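Local coordinates for protein D-aminopeptidase (Bacillus subtilis, PDB 1HI9) that cleaves N-terminal residues from peptides containing D-amino acids, such as D-Ala-D-Ala, as a zinc-dependent, self-compartmentalizing homodecamer, at residues S6-G11 / D58-M63; A98-Y103 / G132-N137. All blocks are in the same frame, centred on the assembly; numbering follows the deposited sequence.

Contact 1 (S6-G11 / D58-M63); sequences SVDMEG and DSHSKM. With ZN (zinc ion), chain G; ZN (zinc ion), chain F.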
loop_
_atom_site.group_PDB
_atom_site.type_symbol
_atom_site.label_atom_id
_atom_site.label_comp_id
_atom_site.label_asym_id
_atom_site.label_seq_id
_atom_site.Cartn_x
_atom_site.Cartn_y
_atom_site.Cartn_z
ATOM N N SER A 6 -2.477 -31.475 24.010
ATOM C CA SER A 6 -3.147 -30.409 23.286
ATOM C C SER A 6 -2.373 -29.166 23.671
ATOM O O SER A 6 -2.318 -28.808 24.850
ATOM C CB SER A 6 -4.599 -30.272 23.726
ATOM O OG SER A 6 -5.207 -29.158 23.096
ATOM N N VAL A 7 -1.764 -28.511 22.687
ATOM C CA VAL A 7 -0.979 -27.319 22.973
ATOM C C VAL A 7 -1.539 -26.033 22.373
ATOM O O VAL A 7 -1.630 -25.891 21.153
ATOM C CB VAL A 7 0.480 -27.472 22.476
ATOM C CG1 VAL A 7 1.340 -26.353 23.051
ATOM C CG2 VAL A 7 1.030 -28.832 22.874
ATOM N N ASP A 8 -1.905 -25.099 23.249
ATOM C CA ASP A 8 -2.417 -23.797 22.843
ATOM C C ASP A 8 -1.249 -22.818 22.998
ATOM O O ASP A 8 -0.160 -23.216 23.421
ATOM C CB ASP A 8 -3.582 -23.380 23.747
ATOM C CG ASP A 8 -4.599 -22.518 23.029
ATOM O OD1 ASP A 8 -4.340 -22.105 21.882
ATOM O OD2 ASP A 8 -5.664 -22.247 23.614
ATOM N N MET A 9 -1.467 -21.547 22.676
ATOM C CA MET A 9 -0.385 -20.557 22.771
ATOM C C MET A 9 -0.489 -19.465 23.827
ATOM O O MET A 9 0.515 -19.108 24.435
ATOM C CB MET A 9 -0.200 -19.854 21.428
ATOM C CG MET A 9 1.035 -20.268 20.676
ATOM S SD MET A 9 1.330 -19.207 19.284
ATOM C CE MET A 9 2.972 -18.670 19.610
ATOM N N GLU A 10 -1.684 -18.910 24.019
ATOM C CA GLU A 10 -1.863 -17.814 24.963
ATOM C C GLU A 10 -1.323 -18.083 26.358
ATOM O O GLU A 10 -0.863 -17.168 27.040
ATOM C CB GLU A 10 -3.336 -17.421 25.060
ATOM C CG GLU A 10 -3.895 -16.767 23.807
ATOM C CD GLU A 10 -4.283 -17.769 22.735
ATOM O OE1 GLU A 10 -4.087 -18.980 22.955
ATOM O OE2 GLU A 10 -4.790 -17.344 21.674
ATOM N N GLY A 11 -1.378 -19.337 26.778
ATOM C CA GLY A 11 -0.895 -19.690 28.092
ATOM C C GLY A 11 0.571 -20.069 28.140
ATOM O O GLY A 11 1.095 -20.361 29.208
ATOM N N ASP A 58 -1.368 -29.475 17.743
ATOM C CA ASP A 58 -1.248 -28.022 17.770
ATOM C C ASP A 58 -2.685 -27.540 17.850
ATOM O O ASP A 58 -3.473 -27.785 16.930
ATOM C CB ASP A 58 -0.599 -27.527 16.473
ATOM C CG ASP A 58 -0.172 -26.077 16.545
ATOM O OD1 ASP A 58 -0.946 -25.257 17.089
ATOM O OD2 ASP A 58 0.928 -25.755 16.041
ATOM N N SER A 59 -3.029 -26.849 18.936
ATOM C CA SER A 59 -4.409 -26.388 19.130
ATOM C C SER A 59 -4.637 -24.888 19.094
ATOM O O SER A 59 -5.618 -24.407 19.647
ATOM C CB SER A 59 -4.941 -26.929 20.459
ATOM O OG SER A 59 -4.773 -28.327 20.526
ATOM N N HIS A 60 -3.764 -24.154 18.421
ATOM C CA HIS A 60 -3.905 -22.709 18.379
ATOM C C HIS A 60 -4.123 -22.123 16.983
ATOM O O HIS A 60 -3.381 -22.431 16.053
ATOM C CB HIS A 60 -2.657 -22.088 19.008
ATOM C CG HIS A 60 -2.571 -20.601 18.853
ATOM N ND1 HIS A 60 -3.453 -19.739 19.467
ATOM C CD2 HIS A 60 -1.713 -19.823 18.151
ATOM C CE1 HIS A 60 -3.141 -18.495 19.154
ATOM N NE2 HIS A 60 -2.089 -18.519 18.357
ATOM N N SER A 61 -5.142 -21.280 16.850
ATOM C CA SER A 61 -5.423 -20.603 15.586
ATOM C C SER A 61 -5.365 -21.522 14.351
ATOM O O SER A 61 -6.195 -22.425 14.213
ATOM C CB SER A 61 -4.436 -19.434 15.440
ATOM O OG SER A 61 -4.755 -18.586 14.347
ATOM N N LYS A 62 -4.399 -21.290 13.457
ATOM C CA LYS A 62 -4.257 -22.108 12.250
ATOM C C LYS A 62 -3.567 -23.420 12.560
ATOM O O LYS A 62 -3.357 -24.243 11.673
ATOM C CB LYS A 62 -3.473 -21.365 11.157
ATOM C CG LYS A 62 -4.149 -20.099 10.707
ATOM C CD LYS A 62 -5.562 -20.382 10.229
ATOM C CE LYS A 62 -6.406 -19.110 10.244
ATOM N NZ LYS A 62 -7.800 -19.356 9.782
ATOM N N MET A 63 -3.201 -23.594 13.825
ATOM C CA MET A 63 -2.564 -24.815 14.313
ATOM C C MET A 63 -1.351 -25.284 13.509
ATOM O O MET A 63 -1.122 -26.481 13.332
ATOM C CB MET A 63 -3.630 -25.910 14.404
ATOM C CG MET A 63 -4.802 -25.472 15.274
ATOM S SD MET A 63 -6.307 -26.446 15.036
ATOM C CE MET A 63 -7.358 -25.789 16.323
HETATM ZN ZN ZN G . -5.184 -20.073 21.265
HETATM ZN ZN ZN F . -7.284 -21.071 23.383
HETATM O O HOH W 1 -7.707 -20.384 21.443
#
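D8, E10 and H60 meet at one zinc ion of the two-zinc active site. D8 bridges the pair: OD1 binds this zinc at 2.3 Å, and OD2 binds the second zinc, which H104 and E133 also hold. E10 OE1 binds the first zinc at 2.3 Å; E10 OE2 is longer, 2.8 Å from it. H60 gives ND1, with the metal in the plane of the ring at its edge. A water bound to both zinc ions is a further ligand. H60 CB points toward 6-11, with CG anti to the backbone N (chi1 172°). M9 CB lies over the centre of one ring face, 3.6 Å from the H60 centroid, in a CH-pi contact. S61 CB covers the opposite face. The E10 carboxylate is turned 76° from the ring plane. H60 NE2 is hydrogen-bonded to V21 O, which helps fix the ring rotation. These loops leave the C-terminal ends of parallel neighbouring strands 2-7 and 53-58, where alpha/beta folds commonly place active sites. V7 pairs with D58 there. S59 N donates to V7 O at 2.8 Å, from above the carbonyl plane. S6 OG and S59 OG are hydrogen-bonded at 2.7 Å, and M87 O is a partner of both.

Contact 2 (A98-Y103 / G132-N137); sequences ALFLGY and GELGLN. With ZN (zinc ion), chain F.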
loop_
_atom_site.group_PDB
_atom_site.type_symbol
_atom_site.label_atom_id
_atom_site.label_comp_id
_atom_site.label_asym_id
_atom_site.label_seq_id
_atom_site.Cartn_x
_atom_site.Cartn_y
_atom_site.Cartn_z
ATOM N N ALA A 98 -4.544 -37.225 29.176
ATOM C CA ALA A 98 -4.366 -36.047 28.355
ATOM C C ALA A 98 -3.636 -34.963 29.124
ATOM O O ALA A 98 -3.746 -34.877 30.346
ATOM C CB ALA A 98 -5.718 -35.534 27.877
ATOM N N LEU A 99 -2.882 -34.145 28.393
ATOM C CA LEU A 99 -2.116 -33.050 28.982
ATOM C C LEU A 99 -2.384 -31.775 28.178
ATOM O O LEU A 99 -2.093 -31.714 26.984
ATOM C CB LEU A 99 -0.625 -33.394 28.949
ATOM C CG LEU A 99 0.329 -32.606 29.858
ATOM C CD1 LEU A 99 1.734 -33.218 29.794
ATOM C CD2 LEU A 99 0.373 -31.159 29.431
ATOM N N PHE A 100 -2.952 -30.767 28.833
ATOM C CA PHE A 100 -3.250 -29.495 28.172
ATOM C C PHE A 100 -2.122 -28.520 28.485
ATOM O O PHE A 100 -1.849 -28.242 29.653
ATOM C CB PHE A 100 -4.586 -28.932 28.675
ATOM C CG PHE A 100 -5.782 -29.785 28.338
ATOM C CD1 PHE A 100 -7.049 -29.435 28.798
ATOM C CD2 PHE A 100 -5.659 -30.918 27.552
ATOM C CE1 PHE A 100 -8.163 -30.202 28.475
ATOM C CE2 PHE A 100 -6.767 -31.682 27.228
ATOM C CZ PHE A 100 -8.020 -31.323 27.689
ATOM N N LEU A 101 -1.480 -28.001 27.440
ATOM C CA LEU A 101 -0.345 -27.081 27.584
ATOM C C LEU A 101 -0.611 -25.713 26.971
ATOM O O LEU A 101 -1.228 -25.605 25.913
ATOM C CB LEU A 101 0.890 -27.679 26.908
ATOM C CG LEU A 101 2.248 -27.615 27.602
ATOM C CD1 LEU A 101 3.295 -28.115 26.623
ATOM C CD2 LEU A 101 2.584 -26.213 28.060
ATOM N N GLY A 102 -0.116 -24.673 27.631
ATOM C CA GLY A 102 -0.302 -23.329 27.130
ATOM C C GLY A 102 -1.746 -22.879 27.109
ATOM O O GLY A 102 -2.141 -22.071 26.263
ATOM N N TYR A 103 -2.546 -23.405 28.032
ATOM C CA TYR A 103 -3.943 -23.018 28.097
ATOM C C TYR A 103 -4.149 -21.675 28.786
ATOM O O TYR A 103 -3.271 -21.157 29.482
ATOM C CB TYR A 103 -4.760 -24.113 28.777
ATOM C CG TYR A 103 -5.262 -25.158 27.796
ATOM C CD1 TYR A 103 -4.399 -25.752 26.877
ATOM C CD2 TYR A 103 -6.596 -25.531 27.773
ATOM C CE1 TYR A 103 -4.864 -26.690 25.952
ATOM C CE2 TYR A 103 -7.069 -26.468 26.857
ATOM C CZ TYR A 103 -6.205 -27.039 25.952
ATOM O OH TYR A 103 -6.694 -27.941 25.042
ATOM N N GLY A 132 -14.967 -23.243 29.257
ATOM C CA GLY A 132 -14.279 -22.597 28.159
ATOM C C GLY A 132 -13.654 -23.707 27.347
ATOM O O GLY A 132 -14.131 -24.848 27.382
ATOM N N GLU A 133 -12.592 -23.387 26.619
ATOM C CA GLU A 133 -11.893 -24.388 25.817
ATOM C C GLU A 133 -11.465 -25.546 26.714
ATOM O O GLU A 133 -11.615 -26.717 26.365
ATOM C CB GLU A 133 -10.652 -23.767 25.164
ATOM C CG GLU A 133 -10.961 -22.823 24.019
ATOM C CD GLU A 133 -9.776 -21.966 23.625
ATOM O OE1 GLU A 133 -8.643 -22.491 23.580
ATOM O OE2 GLU A 133 -9.975 -20.765 23.351
ATOM N N LEU A 134 -10.933 -25.196 27.879
ATOM C CA LEU A 134 -10.463 -26.181 28.838
ATOM C C LEU A 134 -11.559 -27.180 29.186
ATOM O O LEU A 134 -11.352 -28.392 29.109
ATOM C CB LEU A 134 -9.979 -25.464 30.091
ATOM C CG LEU A 134 -9.083 -26.261 31.021
ATOM C CD1 LEU A 134 -8.289 -25.292 31.892
ATOM C CD2 LEU A 134 -9.922 -27.206 31.853
ATOM N N GLY A 135 -12.727 -26.658 29.543
ATOM C CA GLY A 135 -13.842 -27.502 29.914
ATOM C C GLY A 135 -14.349 -28.343 28.772
ATOM O O GLY A 135 -14.500 -29.552 28.925
ATOM N N LEU A 136 -14.618 -27.723 27.629
ATOM C CA LEU A 136 -15.104 -28.482 26.486
ATOM C C LEU A 136 -14.132 -29.595 26.104
ATOM O O LEU A 136 -14.554 -30.719 25.840
ATOM C CB LEU A 136 -15.324 -27.573 25.275
ATOM C CG LEU A 136 -16.575 -26.697 25.248
ATOM C CD1 LEU A 136 -16.624 -25.940 23.908
ATOM C CD2 LEU A 136 -17.828 -27.548 25.416
ATOM N N ASN A 137 -12.837 -29.290 26.072
ATOM C CA ASN A 137 -11.865 -30.308 25.695
ATOM C C ASN A 137 -11.800 -31.429 26.742
ATOM O O ASN A 137 -11.606 -32.604 26.401
ATOM C CB ASN A 137 -10.476 -29.691 25.476
ATOM C CG ASN A 137 -10.473 -28.618 24.387
ATOM O OD1 ASN A 137 -11.380 -28.551 23.552
ATOM N ND2 ASN A 137 -9.451 -27.786 24.389
HETATM ZN ZN ZN F . -7.284 -21.071 23.383
HETATM O O HOH W 1 -7.707 -20.384 21.443
#
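Y103, F100 and N137 carry this contact. Two aromatic side chains of 98-103 meet the first turn of the helix that starts at E133. Y103 and N137 join at their polar ends. N137 ND2 donates to Y103 OH at 2.8 Å, with a bent N-H...O angle of 134°. The hydroxyl is tilted from the amide plane, and the amide and the tyrosine ring stand 81° apart. The same hydroxyl is hydrogen-bonded to S6 OG. At the other end of the amide, N137 OD1 is hydrogen-bonded to Y258 OH. Both polar atoms of this buried amide therefore have partners.

The Y103 ring turns an edge to the helix backbone. L134 CA lies in the ring plane, 3.9 Å from Y103 CE2. L134 CB touches Y103 CD2 at 4.1 Å. One face of the tyrosine ring is covered by F100 CB, which sits over its centre.

F100 meets the same two helix residues, L134 and N137. F100 CZ touches N137 CB at 3.7 Å. L134 O lies near the plane of the F100 ring, at its edge, 3.7 Å from CE1. Y103 OH lies over one face of the F100 ring, toward the rim.

E133 buries little surface here but reaches a metal. E133 OE1 binds zinc at 2.0 Å, and OE2 accepts a hydrogen bond from the zinc-bound water. E133 OE2 is also held by M117 N. Helix 133-143 thus packs against the middle strand of the predominantly parallel sheet of an alpha/beta fold, and E133, at the helix N terminus, joins D8 and H104 on one zinc of the M55 peptidase site.

In the fold
The chain starts with strand 2-7. Contact 1 closes a loop of 46 residues that holds helix 28-48 and most of strand 53-58. It ties two parallel neighbours of the seven-stranded sheet at their C-terminal ends. Contact 2 opens later, on strand 97-103, and closes a loop of 28 residues that includes strands 121-126 and 129-131 of the second, antiparallel sheet. It brings helix 133-143 to the main sheet. The two contacts follow in series, neither nested nor crossed. Strands 2-7 and 97-103 are sheet neighbours, so the contacts touch directly, as between D8 N and L101 O. They also share one zinc and its water.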